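Local coordinates for protein peroxisomal catalase A (Saccharomyces cerevisiae, PDB 1A4E) that breaks down hydrogen peroxide into water and oxygen with a heme cofactor, and so probably protects yeast from peroxide made by peroxisomal oxidases, at residues G210-V215 and M267-A272; S278-T283 and E327-P332; T106-R111 and R186-N191. All coordinates share one frame; numbering follows the deposited sequence.

Contact 1 (G210-V215 and M267-A272); sequences GDWHYV and MTERDA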
loop_
_atom_site.group_PDB
_atom_site.type_symbol
_atom_site.label_atom_id
_atom_site.label_comp_id
_atom_site.label_asym_id
_atom_site.label_seq_id
_atom_site.Cartn_x
_atom_site.Cartn_y
_atom_site.Cartn_z
ATOM N N GLY B 210 36.404 0.262 -26.009
ATOM C CA GLY B 210 35.449 1.265 -26.447
ATOM C C GLY B 210 34.791 0.934 -27.776
ATOM O O GLY B 210 33.952 1.699 -28.253
ATOM N N ASP B 211 35.164 -0.187 -28.406
ATOM C CA ASP B 211 34.540 -0.632 -29.652
ATOM C C ASP B 211 33.180 -1.215 -29.297
ATOM O O ASP B 211 33.070 -1.961 -28.325
ATOM C CB ASP B 211 35.380 -1.727 -30.353
ATOM C CG ASP B 211 36.856 -1.394 -30.601
ATOM O OD1 ASP B 211 37.136 -0.266 -31.008
ATOM O OD2 ASP B 211 37.729 -2.259 -30.396
ATOM N N TRP B 212 32.130 -0.895 -30.048
ATOM C CA TRP B 212 30.804 -1.396 -29.731
ATOM C C TRP B 212 30.075 -2.007 -30.912
ATOM O O TRP B 212 30.361 -1.710 -32.071
ATOM C CB TRP B 212 29.947 -0.264 -29.143
ATOM C CG TRP B 212 29.667 0.909 -30.078
ATOM C CD1 TRP B 212 30.570 1.927 -30.234
ATOM C CD2 TRP B 212 28.532 1.090 -30.831
ATOM N NE1 TRP B 212 30.010 2.756 -31.077
ATOM C CE2 TRP B 212 28.802 2.309 -31.456
ATOM C CE3 TRP B 212 27.329 0.424 -31.062
ATOM C CZ2 TRP B 212 27.882 2.879 -32.329
ATOM C CZ3 TRP B 212 26.406 0.996 -31.937
ATOM C CH2 TRP B 212 26.679 2.213 -32.565
ATOM N N HIS B 213 29.095 -2.857 -30.601
ATOM C CA HIS B 213 28.280 -3.496 -31.615
ATOM C C HIS B 213 26.806 -3.527 -31.244
ATOM O O HIS B 213 26.431 -3.500 -30.074
ATOM C CB HIS B 213 28.722 -4.939 -31.841
ATOM C CG HIS B 213 30.043 -5.143 -32.576
ATOM N ND1 HIS B 213 31.270 -5.050 -32.089
ATOM C CD2 HIS B 213 30.159 -5.519 -33.892
ATOM C CE1 HIS B 213 32.121 -5.356 -33.036
ATOM N NE2 HIS B 213 31.442 -5.637 -34.117
ATOM N N TYR B 214 25.955 -3.525 -32.274
ATOM C CA TYR B 214 24.538 -3.785 -32.112
ATOM C C TYR B 214 24.457 -5.298 -32.008
ATOM O O TYR B 214 25.037 -6.021 -32.817
ATOM C CB TYR B 214 23.737 -3.336 -33.319
ATOM C CG TYR B 214 23.626 -1.826 -33.483
ATOM C CD1 TYR B 214 23.068 -1.020 -32.479
ATOM C CD2 TYR B 214 24.072 -1.242 -34.666
ATOM C CE1 TYR B 214 22.951 0.359 -32.657
ATOM C CE2 TYR B 214 23.962 0.139 -34.849
ATOM C CZ TYR B 214 23.401 0.931 -33.844
ATOM O OH TYR B 214 23.274 2.293 -34.038
ATOM N N VAL B 215 23.745 -5.790 -30.996
ATOM C CA VAL B 215 23.684 -7.216 -30.688
ATOM C C VAL B 215 22.252 -7.716 -30.576
ATOM O O VAL B 215 21.377 -6.999 -30.091
ATOM C CB VAL B 215 24.451 -7.481 -29.346
ATOM C CG1 VAL B 215 24.355 -8.941 -28.949
ATOM C CG2 VAL B 215 25.936 -7.174 -29.512
ATOM N N MET B 267 26.704 -6.599 -35.289
ATOM C CA MET B 267 26.564 -5.680 -36.400
ATOM C C MET B 267 27.187 -4.349 -36.021
ATOM O O MET B 267 27.043 -3.900 -34.887
ATOM C CB MET B 267 25.080 -5.507 -36.687
ATOM C CG MET B 267 24.792 -4.698 -37.904
ATOM S SD MET B 267 23.049 -4.314 -38.089
ATOM C CE MET B 267 22.457 -5.910 -38.551
ATOM N N THR B 268 27.896 -3.697 -36.942
ATOM C CA THR B 268 28.426 -2.364 -36.679
ATOM C C THR B 268 27.405 -1.298 -37.065
ATOM O O THR B 268 26.335 -1.584 -37.611
ATOM C CB THR B 268 29.744 -2.139 -37.462
ATOM O OG1 THR B 268 29.463 -2.240 -38.855
ATOM C CG2 THR B 268 30.814 -3.129 -37.028
ATOM N N GLU B 269 27.730 -0.044 -36.763
ATOM C CA GLU B 269 26.871 1.076 -37.116
ATOM C C GLU B 269 26.787 1.262 -38.639
ATOM O O GLU B 269 25.728 1.593 -39.176
ATOM C CB GLU B 269 27.443 2.289 -36.415
ATOM C CG GLU B 269 26.532 3.503 -36.435
ATOM C CD GLU B 269 27.090 4.740 -35.741
ATOM O OE1 GLU B 269 28.279 4.792 -35.406
ATOM O OE2 GLU B 269 26.314 5.673 -35.534
ATOM N N ARG B 270 27.906 1.003 -39.343
ATOM C CA ARG B 270 28.008 1.038 -40.804
ATOM C C ARG B 270 27.097 -0.007 -41.441
ATOM O O ARG B 270 26.389 0.310 -42.400
ATOM C CB ARG B 270 29.485 0.810 -41.168
ATOM C CG ARG B 270 29.919 0.352 -42.567
ATOM C CD ARG B 270 31.389 -0.043 -42.371
ATOM N NE ARG B 270 32.005 -0.969 -43.326
ATOM C CZ ARG B 270 31.843 -2.311 -43.318
ATOM N NH1 ARG B 270 31.074 -2.949 -42.424
ATOM N NH2 ARG B 270 32.546 -3.047 -44.180
ATOM N N ASP B 271 27.070 -1.245 -40.920
ATOM C CA ASP B 271 26.155 -2.263 -41.423
ATOM C C ASP B 271 24.706 -1.882 -41.181
ATOM O O ASP B 271 23.856 -2.158 -42.023
ATOM C CB ASP B 271 26.353 -3.602 -40.751
ATOM C CG ASP B 271 27.731 -4.219 -40.846
ATOM O OD1 ASP B 271 28.349 -4.157 -41.904
ATOM O OD2 ASP B 271 28.176 -4.773 -39.848
ATOM N N ALA B 272 24.432 -1.226 -40.039
ATOM C CA ALA B 272 23.089 -0.781 -39.691
ATOM C C ALA B 272 22.543 0.237 -40.682
ATOM O O ALA B 272 21.355 0.207 -41.003
ATOM C CB ALA B 272 23.084 -0.149 -38.311
HETATM O O HOH W 1 30.441 5.274 -32.841
#

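Contact 2 (S278-T283 and E327-P332); sequences SVFDLT and EASADP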
loop_
_atom_site.group_PDB
_atom_site.type_symbol
_atom_site.label_atom_id
_atom_site.label_comp_id
_atom_site.label_asym_id
_atom_site.label_seq_id
_atom_site.Cartn_x
_atom_site.Cartn_y
_atom_site.Cartn_z
ATOM N N SER B 278 15.199 -0.675 -39.933
ATOM C CA SER B 278 15.868 -0.119 -38.768
ATOM C C SER B 278 16.293 -1.178 -37.748
ATOM O O SER B 278 15.591 -2.171 -37.519
ATOM C CB SER B 278 14.916 0.907 -38.130
ATOM O OG SER B 278 15.531 1.702 -37.125
ATOM N N VAL B 279 17.484 -0.987 -37.152
ATOM C CA VAL B 279 17.932 -1.840 -36.050
ATOM C C VAL B 279 17.128 -1.560 -34.784
ATOM O O VAL B 279 17.145 -2.354 -33.849
ATOM C CB VAL B 279 19.439 -1.650 -35.679
ATOM C CG1 VAL B 279 20.253 -2.386 -36.726
ATOM C CG2 VAL B 279 19.841 -0.176 -35.576
ATOM N N PHE B 280 16.424 -0.423 -34.754
ATOM C CA PHE B 280 15.586 -0.014 -33.643
ATOM C C PHE B 280 14.149 -0.507 -33.783
ATOM O O PHE B 280 13.284 -0.133 -32.986
ATOM C CB PHE B 280 15.600 1.513 -33.551
ATOM C CG PHE B 280 17.003 2.091 -33.487
ATOM C CD1 PHE B 280 17.975 1.519 -32.655
ATOM C CD2 PHE B 280 17.318 3.195 -34.285
ATOM C CE1 PHE B 280 19.266 2.057 -32.621
ATOM C CE2 PHE B 280 18.610 3.724 -34.243
ATOM C CZ PHE B 280 19.585 3.157 -33.416
ATOM N N ASP B 281 13.863 -1.337 -34.796
ATOM C CA ASP B 281 12.526 -1.849 -34.993
ATOM C C ASP B 281 12.423 -3.276 -34.495
ATOM O O ASP B 281 13.029 -4.205 -35.028
ATOM C CB ASP B 281 12.165 -1.794 -36.470
ATOM C CG ASP B 281 10.718 -2.139 -36.836
ATOM O OD1 ASP B 281 9.916 -2.508 -35.981
ATOM O OD2 ASP B 281 10.379 -2.029 -38.008
ATOM N N LEU B 282 11.549 -3.407 -33.495
ATOM C CA LEU B 282 11.277 -4.664 -32.810
ATOM C C LEU B 282 10.603 -5.703 -33.695
ATOM O O LEU B 282 10.744 -6.902 -33.454
ATOM C CB LEU B 282 10.368 -4.423 -31.616
ATOM C CG LEU B 282 10.593 -5.049 -30.254
ATOM C CD1 LEU B 282 9.299 -4.809 -29.505
ATOM C CD2 LEU B 282 10.908 -6.534 -30.284
ATOM N N THR B 283 9.853 -5.274 -34.717
ATOM C CA THR B 283 9.154 -6.209 -35.587
ATOM C C THR B 283 10.028 -6.808 -36.694
ATOM O O THR B 283 9.554 -7.597 -37.507
ATOM C CB THR B 283 7.930 -5.486 -36.171
ATOM O OG1 THR B 283 8.420 -4.474 -37.028
ATOM C CG2 THR B 283 7.043 -4.866 -35.095
ATOM N N GLU B 327 24.297 -2.213 -22.698
ATOM C CA GLU B 327 23.356 -1.109 -22.684
ATOM C C GLU B 327 22.217 -1.316 -23.671
ATOM O O GLU B 327 22.263 -2.197 -24.527
ATOM C CB GLU B 327 24.098 0.188 -23.006
ATOM C CG GLU B 327 24.816 0.829 -21.823
ATOM C CD GLU B 327 23.881 1.365 -20.737
ATOM O OE1 GLU B 327 23.097 2.265 -21.016
ATOM O OE2 GLU B 327 23.929 0.903 -19.601
ATOM N N ALA B 328 21.156 -0.522 -23.519
ATOM C CA ALA B 328 20.004 -0.601 -24.398
ATOM C C ALA B 328 20.185 0.281 -25.627
ATOM O O ALA B 328 20.942 1.256 -25.596
ATOM C CB ALA B 328 18.767 -0.138 -23.662
ATOM N N SER B 329 19.523 -0.069 -26.734
ATOM C CA SER B 329 19.567 0.766 -27.928
ATOM C C SER B 329 18.400 1.748 -27.928
ATOM O O SER B 329 17.550 1.709 -27.038
ATOM C CB SER B 329 19.490 -0.086 -29.192
ATOM O OG SER B 329 18.201 -0.655 -29.382
ATOM N N ALA B 330 18.318 2.600 -28.961
ATOM C CA ALA B 330 17.267 3.592 -29.089
ATOM C C ALA B 330 15.967 3.016 -29.638
ATOM O O ALA B 330 15.125 3.751 -30.153
ATOM C CB ALA B 330 17.725 4.722 -30.003
ATOM N N ASP B 331 15.790 1.684 -29.550
ATOM C CA ASP B 331 14.531 1.029 -29.874
ATOM C C ASP B 331 13.499 1.610 -28.903
ATOM O O ASP B 331 13.672 1.458 -27.695
ATOM C CB ASP B 331 14.700 -0.484 -29.677
ATOM C CG ASP B 331 13.474 -1.385 -29.850
ATOM O OD1 ASP B 331 12.357 -1.053 -29.452
ATOM O OD2 ASP B 331 13.642 -2.483 -30.369
ATOM N N PRO B 332 12.423 2.262 -29.372
ATOM C CA PRO B 332 11.466 3.005 -28.554
ATOM C C PRO B 332 10.732 2.155 -27.522
ATOM O O PRO B 332 10.359 2.665 -26.466
ATOM C CB PRO B 332 10.508 3.631 -29.535
ATOM C CG PRO B 332 11.226 3.537 -30.839
ATOM C CD PRO B 332 11.961 2.223 -30.751
HETATM O O HOH W 2 15.456 -3.732 -32.084
HETATM O O HOH W 3 10.731 -0.919 -31.870
#

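Contact 3 (T106-R111 and R186-N191); sequences TVRDPR and RGTPAN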
loop_
_atom_site.group_PDB
_atom_site.type_symbol
_atom_site.label_atom_id
_atom_site.label_comp_id
_atom_site.label_asym_id
_atom_site.label_seq_id
_atom_site.Cartn_x
_atom_site.Cartn_y
_atom_site.Cartn_z
ATOM N N THR B 106 -1.033 -24.357 -21.100
ATOM C CA THR B 106 -1.044 -24.644 -22.524
ATOM C C THR B 106 -2.118 -23.874 -23.287
ATOM O O THR B 106 -3.083 -24.435 -23.806
ATOM C CB THR B 106 -1.193 -26.197 -22.716
ATOM O OG1 THR B 106 -2.405 -26.605 -22.097
ATOM C CG2 THR B 106 -0.016 -26.968 -22.127
ATOM N N VAL B 107 -1.977 -22.544 -23.286
ATOM C CA VAL B 107 -2.834 -21.664 -24.082
ATOM C C VAL B 107 -1.984 -21.062 -25.199
ATOM O O VAL B 107 -0.761 -21.211 -25.201
ATOM C CB VAL B 107 -3.445 -20.473 -23.267
ATOM C CG1 VAL B 107 -4.417 -21.031 -22.246
ATOM C CG2 VAL B 107 -2.346 -19.632 -22.617
ATOM N N ARG B 108 -2.583 -20.391 -26.181
ATOM C CA ARG B 108 -1.801 -19.721 -27.204
ATOM C C ARG B 108 -1.422 -18.364 -26.647
ATOM O O ARG B 108 -2.258 -17.605 -26.164
ATOM C CB ARG B 108 -2.627 -19.579 -28.480
ATOM C CG ARG B 108 -2.070 -18.593 -29.502
ATOM C CD ARG B 108 -2.709 -18.815 -30.858
ATOM N NE ARG B 108 -1.965 -19.886 -31.493
ATOM C CZ ARG B 108 -2.509 -21.043 -31.841
ATOM N NH1 ARG B 108 -3.786 -21.318 -31.647
ATOM N NH2 ARG B 108 -1.723 -21.962 -32.349
ATOM N N ASP B 109 -0.120 -18.112 -26.700
ATOM C CA ASP B 109 0.479 -16.868 -26.237
ATOM C C ASP B 109 1.956 -16.891 -26.584
ATOM O O ASP B 109 2.499 -17.960 -26.864
ATOM C CB ASP B 109 0.368 -16.706 -24.713
ATOM C CG ASP B 109 -0.555 -15.604 -24.214
ATOM O OD1 ASP B 109 -1.046 -14.787 -24.994
ATOM O OD2 ASP B 109 -0.779 -15.563 -23.011
ATOM N N PRO B 110 2.684 -15.771 -26.548
ATOM C CA PRO B 110 4.116 -15.795 -26.301
ATOM C C PRO B 110 4.378 -16.341 -24.901
ATOM O O PRO B 110 3.514 -16.341 -24.016
ATOM C CB PRO B 110 4.570 -14.353 -26.465
ATOM C CG PRO B 110 3.432 -13.673 -27.196
ATOM C CD PRO B 110 2.198 -14.401 -26.693
ATOM N N ARG B 111 5.578 -16.883 -24.746
ATOM C CA ARG B 111 6.048 -17.294 -23.449
ATOM C C ARG B 111 7.182 -16.355 -23.073
ATOM O O ARG B 111 8.003 -15.978 -23.914
ATOM C CB ARG B 111 6.615 -18.702 -23.433
ATOM C CG ARG B 111 5.735 -19.892 -23.781
ATOM C CD ARG B 111 4.520 -20.057 -22.877
ATOM N NE ARG B 111 3.389 -19.615 -23.652
ATOM C CZ ARG B 111 2.421 -20.428 -24.063
ATOM N NH1 ARG B 111 2.351 -21.728 -23.796
ATOM N NH2 ARG B 111 1.546 -19.900 -24.890
ATOM N N ARG B 186 4.211 -22.817 -32.844
ATOM C CA ARG B 186 5.203 -22.246 -31.940
ATOM C C ARG B 186 4.502 -21.421 -30.855
ATOM O O ARG B 186 5.067 -21.188 -29.790
ATOM C CB ARG B 186 6.150 -21.336 -32.702
ATOM C CG ARG B 186 6.979 -22.036 -33.768
ATOM C CD ARG B 186 8.145 -22.788 -33.148
ATOM N NE ARG B 186 9.107 -21.840 -32.607
ATOM C CZ ARG B 186 10.327 -21.663 -33.134
ATOM N NH1 ARG B 186 10.740 -22.363 -34.201
ATOM N NH2 ARG B 186 11.136 -20.762 -32.567
ATOM N N GLY B 187 3.260 -20.981 -31.114
ATOM C CA GLY B 187 2.433 -20.246 -30.168
ATOM C C GLY B 187 1.929 -21.099 -29.007
ATOM O O GLY B 187 1.445 -20.565 -28.007
ATOM N N THR B 188 2.009 -22.434 -29.144
ATOM C CA THR B 188 1.673 -23.361 -28.069
ATOM C C THR B 188 2.807 -24.389 -27.882
ATOM O O THR B 188 2.692 -25.519 -28.356
ATOM C CB THR B 188 0.315 -24.080 -28.384
ATOM O OG1 THR B 188 0.441 -24.658 -29.675
ATOM C CG2 THR B 188 -0.887 -23.152 -28.351
ATOM N N PRO B 189 3.932 -24.080 -27.197
ATOM C CA PRO B 189 5.038 -25.001 -26.938
ATOM C C PRO B 189 4.600 -26.225 -26.150
ATOM O O PRO B 189 3.619 -26.173 -25.409
ATOM C CB PRO B 189 6.062 -24.201 -26.173
ATOM C CG PRO B 189 5.692 -22.776 -26.456
ATOM C CD PRO B 189 4.180 -22.823 -26.503
ATOM N N ALA B 190 5.319 -27.338 -26.291
ATOM C CA ALA B 190 5.001 -28.569 -25.569
ATOM C C ALA B 190 5.295 -28.461 -24.076
ATOM O O ALA B 190 4.700 -29.147 -23.241
ATOM C CB ALA B 190 5.814 -29.724 -26.129
ATOM N N ASN B 191 6.259 -27.575 -23.801
ATOM C CA ASN B 191 6.709 -27.220 -22.473
ATOM C C ASN B 191 7.766 -26.121 -22.561
ATOM O O ASN B 191 8.155 -25.706 -23.660
ATOM C CB ASN B 191 7.285 -28.446 -21.777
ATOM C CG ASN B 191 8.372 -29.185 -22.536
ATOM O OD1 ASN B 191 9.471 -28.691 -22.749
ATOM N ND2 ASN B 191 8.082 -30.401 -22.969
HETATM O O HOH W 4 -1.019 -24.519 -32.116
HETATM O O HOH W 5 4.672 -19.467 -27.561
#

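Contact 1 (G210-V215 and M267-A272)
Y214 and A272 make the tightest apolar touch here: the CE2 corner of the phenol ring comes to 3.6 Å from the methyl carbon CB of A272, and the same CE2 also comes near E269 CA. The edge of the ring, near its own plane, meets T268 O. Its OH is hydrogen-bonded to E409. The Y214 and M267 side chains leave the sheet on the same face, since these two residues are an antiparallel hydrogen-bonded pair; Y214 N donates a hydrogen bond to M267 O at 2.9 Å, in the carbonyl plane. Beyond CB the two part company: M267 runs out with CG anti to the backbone N (chi1 -174°), then bends at chi3, and its sulfur end parts from the tyrosine.

W212, two residues back on the strand, packs against the same tyrosine. Its CZ3 stands 3.5 Å above one face of the Y214 ring, while CZ2 meets E269 OE1 at 3.6 Å. The indole and the carboxylate are turned 54° against each other, and a water joins them, accepting from W212 NE1 at 3.1 Å and giving a weak bond to E269 OE1. H213 lies alongside T268, both pointing the same way, with H213 NE2 3.9 Å from T268 CG2.

T268 is the N-cap of the helix and forms a capping box with D271: T268 N donates to D271 OD2 at 3.1 Å, and a weak bond returns from D271 N to T268 OG1.

The contact thus sits where strand 259-267, paired with strand 212-221, turns straight into helix 269-274; strand 203-206 borders strand 212-221, touching W212 and Y214 through K204.

Contact 2 (S278-T283 and E327-P332)
A330 lays its CB over the centre of the F280 ring, 4.1 Å from the centroid and 11° off the normal, a CH-pi contact. V279 CG2 covers the opposite face, nearer the rim, so the ring is held between two methyl groups. S329 OG, hydrogen-bonded to T202 O, sits at the ring edge, near its plane, 3.9 Å from F280 CD1. The ring is brought there by CG standing anti to the carbonyl carbon, beside the backbone N (chi1 -53°). An alanine in place of F280 would probably open a gap between A330 and V279 and leave the A330 methyl without its aromatic mate.

The polar contacts gather at D331, and no direct hydrogen bond crosses. F280 O receives a CA-H...O contact from D331 CA at 3.5 Å, with P332 CD equally near. One water ties the segments together: it donates to F280 O and to D331 OD1, each at 2.9 Å, and accepts from L282 N at 3.1 Å. A second water lies between V279 O and D331 OD2. The OD2 branch is also bound by H201, whereas OD1 faces the start of the following helix as its N-cap, through weak bonds.

Within 278-283, D281 makes an Asx turn: OD1 accepts from T283 N and, at 2.7 Å, from T283 OG1, both from one face of the carboxylate. Its other oxygen pairs with K284 and R137.

L282, which leans on D331 OD2, touches the heme. The loop 278-283 packs against the segment that leads from strand 326-328 into helix 332-348, with W411 of strand 411-418 and Y214 of strand 212-221 beside F280, and H28 of a second subunit packed on F280 and A330.

Contact 3 (T106-R111 and R186-N191)
G187 O takes a hydrogen bond from D109 N and a CA-H...O contact from R108 CA. The D109 N bond is 3.2 Å long, nearly straight (169°) and in the carbonyl plane; R108 CA stands 3.4 Å from G187 O. D109 O also lies near this oxygen, two acceptors that do not bond and would probably repel, but D109 O has donors of its own, R111 NH2 at 2.9 Å and a water that reaches across to R186 O.

R111 is folded back over its own loop, the chain bent at chi2 and again at chi3 (105°), which swings NH2 round to V107 O at 2.7 Å. NH2 thus holds two carbonyls and ties the backbone of V107 to that of D109, the D109 O bond being bent (134°) with the donor above the carbonyl plane. P189 meets the guanidinium tip to tip: its CD lies over one face, offset toward the rim, 3.4 Å from R111 NH1, while its CG rests against R111 CG.

The T188 methyl CG2 lies over one face of the R108 guanidinium and 3.7 Å from R108 CA, and a water bridges T188 OG1 to R108 NH2, weakly on the arginine side. The charged end is bound chiefly by the carbonyls of L182 and S184, and T188 OG1 by L228 O. A CB on G187 would stand only 3.3 Å from R108 NE, a tight approach.

The loop that leads to strand 112-119 is joined here to the segment after helix 176-182. R111 is bonded through its backbone to N130, and its side chain lies about 6 Å from that of active-site N129, a position consistent with a second-shell place beside the catalase heme pocket.

How the contacts relate
Contacts 1 and 2 are neighbours, their centres 13 Å apart, and they touch through V279 and F280: M267 SD reaches V279 CG1 at 3.7 Å, and Y214 OH lies 3.8 Å from F280 CZ. The corner between strand 212-221 and helix 269-274 therefore packs directly on the loop 278-283. Contact 3 stands apart, its centre 25 Å from that of contact 2 and 33 Å from that of contact 1, with nearest atoms about 11 and 17 Å away. The heme pocket relates contacts 2 and 3: the L282 side chain is about 4 Å from the heme and that of R111 about 8 Å. Contact 1 lies away from the active site and the heme.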